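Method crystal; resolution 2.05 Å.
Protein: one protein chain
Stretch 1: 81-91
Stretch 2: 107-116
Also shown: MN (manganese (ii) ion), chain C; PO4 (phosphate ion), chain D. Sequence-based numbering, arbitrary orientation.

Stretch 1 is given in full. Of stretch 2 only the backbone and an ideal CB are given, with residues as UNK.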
ATOM      1  N   ASN A  81       0.292  -2.692  -7.555  1.00 27.80           N
ATOM      2  CA  ASN A  81       0.269  -3.020  -8.980  1.00 27.40           C
ATOM      3  C   ASN A  81       1.553  -3.674  -9.474  1.00 26.27           C
ATOM      4  O   ASN A  81       1.544  -4.353 -10.495  1.00 25.94           O
ATOM      5  CB  ASN A  81      -0.085  -1.800  -9.851  1.00 29.11           C
ATOM      6  CG  ASN A  81       0.916  -0.690  -9.738  1.00 29.68           C
ATOM      7  OD1 ASN A  81       1.398  -0.169 -10.750  1.00 32.59           O
ATOM      8  ND2 ASN A  81       1.233  -0.305  -8.511  1.00 30.15           N
ATOM      9  N   HIS A  82       2.656  -3.477  -8.757  1.00 27.40           N
ATOM     10  CA  HIS A  82       3.910  -4.116  -9.144  1.00 27.78           C
ATOM     11  C   HIS A  82       3.850  -5.567  -8.690  1.00 27.09           C
ATOM     12  O   HIS A  82       4.400  -6.457  -9.339  1.00 26.51           O
ATOM     13  CB  HIS A  82       5.099  -3.405  -8.512  1.00 27.95           C
ATOM     14  CG  HIS A  82       5.546  -2.197  -9.274  1.00 30.94           C
ATOM     15  ND1 HIS A  82       6.508  -2.254 -10.262  1.00 31.11           N
ATOM     16  CD2 HIS A  82       5.148  -0.904  -9.207  1.00 28.76           C
ATOM     17  CE1 HIS A  82       6.686  -1.046 -10.767  1.00 33.21           C
ATOM     18  NE2 HIS A  82       5.872  -0.209 -10.145  1.00 32.95           N
ATOM     19  N   ASP A  83       3.183  -5.801  -7.563  1.00 27.43           N
ATOM     20  CA  ASP A  83       3.022  -7.157  -7.064  1.00 28.74           C
ATOM     21  C   ASP A  83       2.136  -7.886  -8.067  1.00 29.57           C
ATOM     22  O   ASP A  83       2.420  -9.024  -8.460  1.00 29.55           O
ATOM     23  CB  ASP A  83       2.318  -7.173  -5.705  1.00 31.12           C
ATOM     24  CG  ASP A  83       3.060  -6.392  -4.642  1.00 30.49           C
ATOM     25  OD1 ASP A  83       4.302  -6.506  -4.566  1.00 29.06           O
ATOM     26  OD2 ASP A  83       2.385  -5.679  -3.866  1.00 32.10           O
ATOM     27  N   ALA A  84       1.063  -7.215  -8.481  1.00 28.33           N
ATOM     28  CA  ALA A  84       0.103  -7.786  -9.426  1.00 29.29           C
ATOM     29  C   ALA A  84       0.714  -8.135 -10.780  1.00 28.76           C
ATOM     30  O   ALA A  84       0.442  -9.205 -11.322  1.00 25.79           O
ATOM     31  CB  ALA A  84      -1.086  -6.825  -9.623  1.00 26.92           C
ATOM     32  N   LYS A  85       1.524  -7.231 -11.330  1.00 31.38           N
ATOM     33  CA  LYS A  85       2.146  -7.474 -12.629  1.00 34.02           C
ATOM     34  C   LYS A  85       3.148  -8.614 -12.555  1.00 35.52           C
ATOM     35  O   LYS A  85       3.310  -9.360 -13.521  1.00 33.76           O
ATOM     36  CB  LYS A  85       2.845  -6.215 -13.153  1.00 37.19           C
ATOM     37  CG  LYS A  85       1.904  -5.039 -13.437  1.00 41.12           C
ATOM     38  CD  LYS A  85       2.650  -3.865 -14.066  1.00 44.28           C
ATOM     39  CE  LYS A  85       1.779  -2.621 -14.128  1.00 45.99           C
ATOM     40  NZ  LYS A  85       0.498  -2.869 -14.847  1.00 48.31           N
ATOM     41  N   LEU A  86       3.824  -8.748 -11.412  1.00 35.42           N
ATOM     42  CA  LEU A  86       4.800  -9.825 -11.243  1.00 35.54           C
ATOM     43  C   LEU A  86       4.085 -11.174 -11.243  1.00 35.92           C
ATOM     44  O   LEU A  86       4.527 -12.112 -11.907  1.00 36.33           O
ATOM     45  CB  LEU A  86       5.588  -9.665  -9.935  1.00 36.17           C
ATOM     46  CG  LEU A  86       6.662 -10.736  -9.674  1.00 35.96           C
ATOM     47  CD1 LEU A  86       7.727 -10.670 -10.765  1.00 35.62           C
ATOM     48  CD2 LEU A  86       7.289 -10.528  -8.306  1.00 33.23           C
ATOM     49  N   LEU A  87       2.984 -11.273 -10.500  1.00 34.83           N
ATOM     50  CA  LEU A  87       2.224 -12.520 -10.445  1.00 35.94           C
ATOM     51  C   LEU A  87       1.728 -12.862 -11.838  1.00 37.06           C
ATOM     52  O   LEU A  87       1.727 -14.023 -12.245  1.00 37.63           O
ATOM     53  CB  LEU A  87       1.023 -12.399  -9.501  1.00 35.16           C
ATOM     54  CG  LEU A  87       1.298 -12.390  -7.994  1.00 36.88           C
ATOM     55  CD1 LEU A  87      -0.022 -12.295  -7.240  1.00 35.19           C
ATOM     56  CD2 LEU A  87       2.046 -13.656  -7.596  1.00 35.85           C
ATOM     57  N   LYS A  88       1.309 -11.836 -12.569  1.00 38.50           N
ATOM     58  CA  LYS A  88       0.814 -12.021 -13.922  1.00 40.85           C
ATOM     59  C   LYS A  88       1.918 -12.589 -14.816  1.00 39.97           C
ATOM     60  O   LYS A  88       1.701 -13.560 -15.535  1.00 40.84           O
ATOM     61  CB  LYS A  88       0.324 -10.689 -14.485  1.00 43.25           C
ATOM     62  CG  LYS A  88      -0.499 -10.830 -15.751  1.00 47.74           C
ATOM     63  CD  LYS A  88      -0.794  -9.479 -16.378  1.00 49.97           C
ATOM     64  CE  LYS A  88      -1.735  -9.626 -17.566  1.00 52.03           C
ATOM     65  NZ  LYS A  88      -1.228 -10.601 -18.570  1.00 52.85           N
ATOM     66  N   LEU A  89       3.100 -11.984 -14.762  1.00 39.97           N
ATOM     67  CA  LEU A  89       4.236 -12.432 -15.562  1.00 40.55           C
ATOM     68  C   LEU A  89       4.700 -13.834 -15.206  1.00 42.01           C
ATOM     69  O   LEU A  89       5.172 -14.576 -16.069  1.00 42.30           O
ATOM     70  CB  LEU A  89       5.413 -11.468 -15.413  1.00 40.67           C
ATOM     71  CG  LEU A  89       5.434 -10.262 -16.349  1.00 42.06           C
ATOM     72  CD1 LEU A  89       6.661  -9.402 -16.055  1.00 41.65           C
ATOM     73  CD2 LEU A  89       5.451 -10.750 -17.798  1.00 40.47           C
ATOM     74  N   VAL A  90       4.566 -14.190 -13.932  1.00 42.99           N
ATOM     75  CA  VAL A  90       4.967 -15.503 -13.456  1.00 44.34           C
ATOM     76  C   VAL A  90       4.007 -16.578 -13.944  1.00 46.86           C
ATOM     77  O   VAL A  90       4.432 -17.596 -14.498  1.00 45.77           O
ATOM     78  CB  VAL A  90       5.017 -15.547 -11.908  1.00 44.31           C
ATOM     79  CG1 VAL A  90       5.335 -16.959 -11.438  1.00 41.29           C
ATOM     80  CG2 VAL A  90       6.064 -14.564 -11.392  1.00 43.04           C
ATOM     81  N   LYS A  91       2.711 -16.353 -13.750  1.00 49.95           N
ATOM     82  CA  LYS A  91       1.715 -17.334 -14.164  1.00 53.44           C
ATOM     83  C   LYS A  91       1.883 -17.660 -15.644  1.00 55.09           C
ATOM     84  O   LYS A  91       1.416 -18.694 -16.124  1.00 56.57           O
ATOM     85  CB  LYS A  91       0.301 -16.825 -13.865  1.00 53.60           C
ATOM     86  CG  LYS A  91      -0.318 -15.974 -14.945  1.00 56.48           C
ATOM     87  CD  LYS A  91      -1.510 -16.695 -15.561  1.00 58.08           C
ATOM     88  CE  LYS A  91      -2.553 -17.031 -14.503  1.00 57.90           C
ATOM     89  NZ  LYS A  91      -3.698 -17.784 -15.079  1.00 58.72           N
ATOM     90  N   UNK A 107      11.528  -3.963 -14.398  1.00 50.76           N
ATOM     91  CA  UNK A 107      12.303  -5.169 -14.665  1.00 48.64           C
ATOM     92  C   UNK A 107      11.726  -6.368 -13.914  1.00 47.27           C
ATOM     93  O   UNK A 107      12.430  -7.050 -13.168  1.00 46.71           O
ATOM     94  CB  UNK A 107      13.767  -4.957 -14.276  1.00 48.64           C
ATOM     95  N   UNK A 108      10.440  -6.621 -14.123  1.00 45.59           N
ATOM     96  CA  UNK A 108       9.772  -7.733 -13.466  1.00 45.53           C
ATOM     97  C   UNK A 108      10.134  -9.078 -14.084  1.00 44.28           C
ATOM     98  O   UNK A 108       9.960 -10.116 -13.450  1.00 44.22           O
ATOM     99  CB  UNK A 108       8.256  -7.532 -13.518  1.00 45.53           C
ATOM    100  N   UNK A 109      10.636  -9.059 -15.318  1.00 43.39           N
ATOM    101  CA  UNK A 109      11.016 -10.295 -16.003  1.00 42.13           C
ATOM    102  C   UNK A 109      12.071 -11.055 -15.200  1.00 40.67           C
ATOM    103  O   UNK A 109      11.867 -12.213 -14.836  1.00 41.44           O
ATOM    104  CB  UNK A 109      11.539  -9.989 -17.408  1.00 42.13           C
ATOM    105  N   UNK A 110      13.212 -10.415 -14.911  1.00 39.85           N
ATOM    106  CA  UNK A 110      14.253 -11.101 -14.136  1.00 39.72           C
ATOM    107  C   UNK A 110      13.701 -11.640 -12.804  1.00 39.11           C
ATOM    108  O   UNK A 110      14.050 -12.734 -12.368  1.00 37.57           O
ATOM    109  CB  UNK A 110      15.422 -10.150 -13.871  1.00 39.72           C
ATOM    110  N   UNK A 111      12.837 -10.855 -12.164  1.00 37.98           N
ATOM    111  CA  UNK A 111      12.237 -11.248 -10.891  1.00 36.58           C
ATOM    112  C   UNK A 111      11.292 -12.438 -11.046  1.00 36.06           C
ATOM    113  O   UNK A 111      11.250 -13.325 -10.192  1.00 34.63           O
ATOM    114  CB  UNK A 111      11.484 -10.065 -10.280  1.00 36.58           C
ATOM    115  N   UNK A 112      10.537 -12.451 -12.137  1.00 34.71           N
ATOM    116  CA  UNK A 112       9.598 -13.531 -12.396  1.00 37.38           C
ATOM    117  C   UNK A 112      10.303 -14.885 -12.553  1.00 39.03           C
ATOM    118  O   UNK A 112       9.796 -15.909 -12.108  1.00 39.82           O
ATOM    119  CB  UNK A 112       8.783 -13.218 -13.652  1.00 37.38           C
ATOM    120  N   UNK A 113      11.467 -14.893 -13.191  1.00 39.47           N
ATOM    121  CA  UNK A 113      12.200 -16.140 -13.394  1.00 40.42           C
ATOM    122  C   UNK A 113      12.828 -16.668 -12.102  1.00 40.53           C
ATOM    123  O   UNK A 113      13.039 -17.876 -11.955  1.00 40.23           O
ATOM    124  CB  UNK A 113      13.289 -15.935 -14.449  1.00 40.42           C
ATOM    125  N   UNK A 114      13.101 -15.768 -11.162  1.00 39.88           N
ATOM    126  CA  UNK A 114      13.737 -16.152  -9.903  1.00 39.62           C
ATOM    127  C   UNK A 114      12.850 -16.220  -8.656  1.00 39.81           C
ATOM    128  O   UNK A 114      13.347 -16.530  -7.572  1.00 38.60           O
ATOM    129  CB  UNK A 114      14.871 -15.164  -9.622  1.00 39.62           C
ATOM    130  N   UNK A 115      11.553 -15.952  -8.791  1.00 39.40           N
ATOM    131  CA  UNK A 115      10.682 -15.971  -7.617  1.00 38.44           C
ATOM    132  C   UNK A 115      10.404 -17.359  -7.035  1.00 38.03           C
ATOM    133  O   UNK A 115       9.893 -18.249  -7.717  1.00 37.07           O
ATOM    134  CB  UNK A 115       9.348 -15.314  -7.979  1.00 38.44           C
ATOM    135  N   UNK A 116      10.757 -17.558  -5.754  1.00 38.30           N
ATOM    136  CA  UNK A 116      10.550 -18.832  -5.056  1.00 39.29           C
ATOM    137  C   UNK A 116       9.095 -19.054  -4.650  1.00 40.72           C
ATOM    138  O   UNK A 116       8.324 -18.100  -4.506  1.00 40.49           O
ATOM    139  CB  UNK A 116      11.439 -18.893  -3.813  1.00 39.29           C
TER
HETATM  140 MN    MN C 401       2.034   1.288  -7.433  1.00 45.44          MN
HETATM  141  P   PO4 D 500       4.862   3.301  -8.923  1.00 47.08           P
HETATM  142  O1  PO4 D 500       6.093   4.116  -8.241  1.00 46.07           O
HETATM  143  O2  PO4 D 500       3.713   4.348  -9.240  1.00 45.97           O
HETATM  144  O3  PO4 D 500       5.379   2.641 -10.233  1.00 47.54           O
HETATM  145  O4  PO4 D 500       4.341   2.240  -7.911  1.00 47.40           O

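Stretch 1 is a helix, and the face it turns to its neighbour carries Leu86, Leu89 and Val90, with the aliphatic start of Lys85 and the backbone of His82 beside them. The helix of stretch 2 crosses it at 60° with the axes 8.9 Å apart at their closest, and no hydrogen bond joins the two stretches.

Position 107 points its CB away from stretch 1 and finds nothing within 5.5 Å. Small or polar residues would serve; it is Ser107.

Position 108 is the most demanding. Its CB points toward stretch 1 and lies 3.5 Å from Leu89 CD1 and 4.2 Å from Leu86 CD1, while beyond it a hollow opens between His82, Lys85, Leu86 and Leu89. A side chain long enough to fill that hollow, and apolar because its walls are mostly carbon, is called for: leucine or methionine would be natural, isoleucine possible. The residue is Leu108, which fits as a knob into this hole with chi1 m and chi2 t. Its CD1 reaches 3.5 Å from Lys85 CB, and its CD2 lies 4.2 Å from His82 O.

At 109 the CB points away, 5.1 Å from Leu89 CD1, and the backbone is helical. Many residues would do, and alanine, a good helix former, is one: Ala109.

Position 110 also points away, with nothing near. It lies early in the helix, where an absent backbone NH costs little, and its phi of -55° suits proline. Polar residues would fit equally well; the residue is Pro110.

Position 111 turns its CB toward stretch 1, 3.8 Å from Leu86 CD1. An apolar residue suits this contact. Leu111 makes it through CB; its CD1 and CD2 lie farther from Leu86 than CB does.

At 112 the helices come close: the CA atoms of this position and Val90 are 5.1 Å apart. The CB points sideways, yet it already lies 3.8 Å from Val90 CG2, 4.0 Å from Leu86 CD1 and 4.2 Å from Leu89 CB. A small residue is favoured, alanine above all, with glycine or serine as alternatives. Ala112 lays its methyl against all three side chains.

Position 113 points away into space free of stretch 1, so a polar residue is reasonable; Gln113 extends there. Position 114 is out of reach, and a short polar residue can turn back to the helix backbone: Ser114 OG donates a hydrogen bond to Pro110 O at 3.2 Å.

At 115 the backbone has left the helix (psi 121°), but CB points toward stretch 1, 4.8 Å from Val90 CG2 and 5.2 Å from Leu86 CD2. That gap asks for a larger apolar side chain, valine, leucine or isoleucine. Ile115 closes it with two groups: CG2 meets Val90 CG2 at 3.8 Å, and CD1 approaches Leu86 CD2 at 4.1 Å.

Position 116 is out of reach; proline is one option. It is Pro116, at the N-cap position of a following helix.

Stretch 2 107-116: SLAPLAQSIP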
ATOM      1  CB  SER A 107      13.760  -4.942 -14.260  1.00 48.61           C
ATOM      2  OG  SER A 107      13.833  -4.323 -12.987  1.00 50.00           O
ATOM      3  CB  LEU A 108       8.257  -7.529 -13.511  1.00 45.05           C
ATOM      4  CG  LEU A 108       7.776  -6.276 -12.777  1.00 46.64           C
ATOM      5  CD1 LEU A 108       6.291  -6.071 -13.029  1.00 46.72           C
ATOM      6  CD2 LEU A 108       8.067  -6.409 -11.283  1.00 45.50           C
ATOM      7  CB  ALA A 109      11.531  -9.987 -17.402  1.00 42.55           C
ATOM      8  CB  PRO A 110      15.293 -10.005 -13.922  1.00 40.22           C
ATOM      9  CG  PRO A 110      15.149  -9.166 -15.150  1.00 40.70           C
ATOM     10  CD  PRO A 110      13.655  -9.063 -15.298  1.00 39.53           C
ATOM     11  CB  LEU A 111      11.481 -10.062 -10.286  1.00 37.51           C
ATOM     12  CG  LEU A 111      12.076  -9.389  -9.047  1.00 38.82           C
ATOM     13  CD1 LEU A 111      13.593  -9.309  -9.145  1.00 39.37           C
ATOM     14  CD2 LEU A 111      11.457  -7.999  -8.909  1.00 39.26           C
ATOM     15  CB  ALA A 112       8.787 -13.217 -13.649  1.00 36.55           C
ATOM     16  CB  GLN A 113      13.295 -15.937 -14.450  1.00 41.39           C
ATOM     17  CG  GLN A 113      12.805 -15.268 -15.723  1.00 43.52           C
ATOM     18  CD  GLN A 113      13.908 -15.048 -16.739  1.00 45.43           C
ATOM     19  OE1 GLN A 113      14.088 -15.844 -17.660  1.00 47.41           O
ATOM     20  NE2 GLN A 113      14.659 -13.967 -16.571  1.00 45.58           N
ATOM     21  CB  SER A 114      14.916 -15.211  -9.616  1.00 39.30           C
ATOM     22  OG  SER A 114      14.482 -13.866  -9.445  1.00 38.74           O
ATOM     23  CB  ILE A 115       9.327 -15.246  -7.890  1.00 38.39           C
ATOM     24  CG1 ILE A 115       8.584 -15.045  -6.568  1.00 37.52           C
ATOM     25  CG2 ILE A 115       8.468 -16.046  -8.867  1.00 37.64           C
ATOM     26  CD1 ILE A 115       7.240 -14.339  -6.708  1.00 39.04           C
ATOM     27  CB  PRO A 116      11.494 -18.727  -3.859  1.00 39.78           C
ATOM     28  CG  PRO A 116      11.496 -17.266  -3.560  1.00 40.25           C
ATOM     29  CD  PRO A 116      11.565 -16.634  -4.935  1.00 37.97           C
TER
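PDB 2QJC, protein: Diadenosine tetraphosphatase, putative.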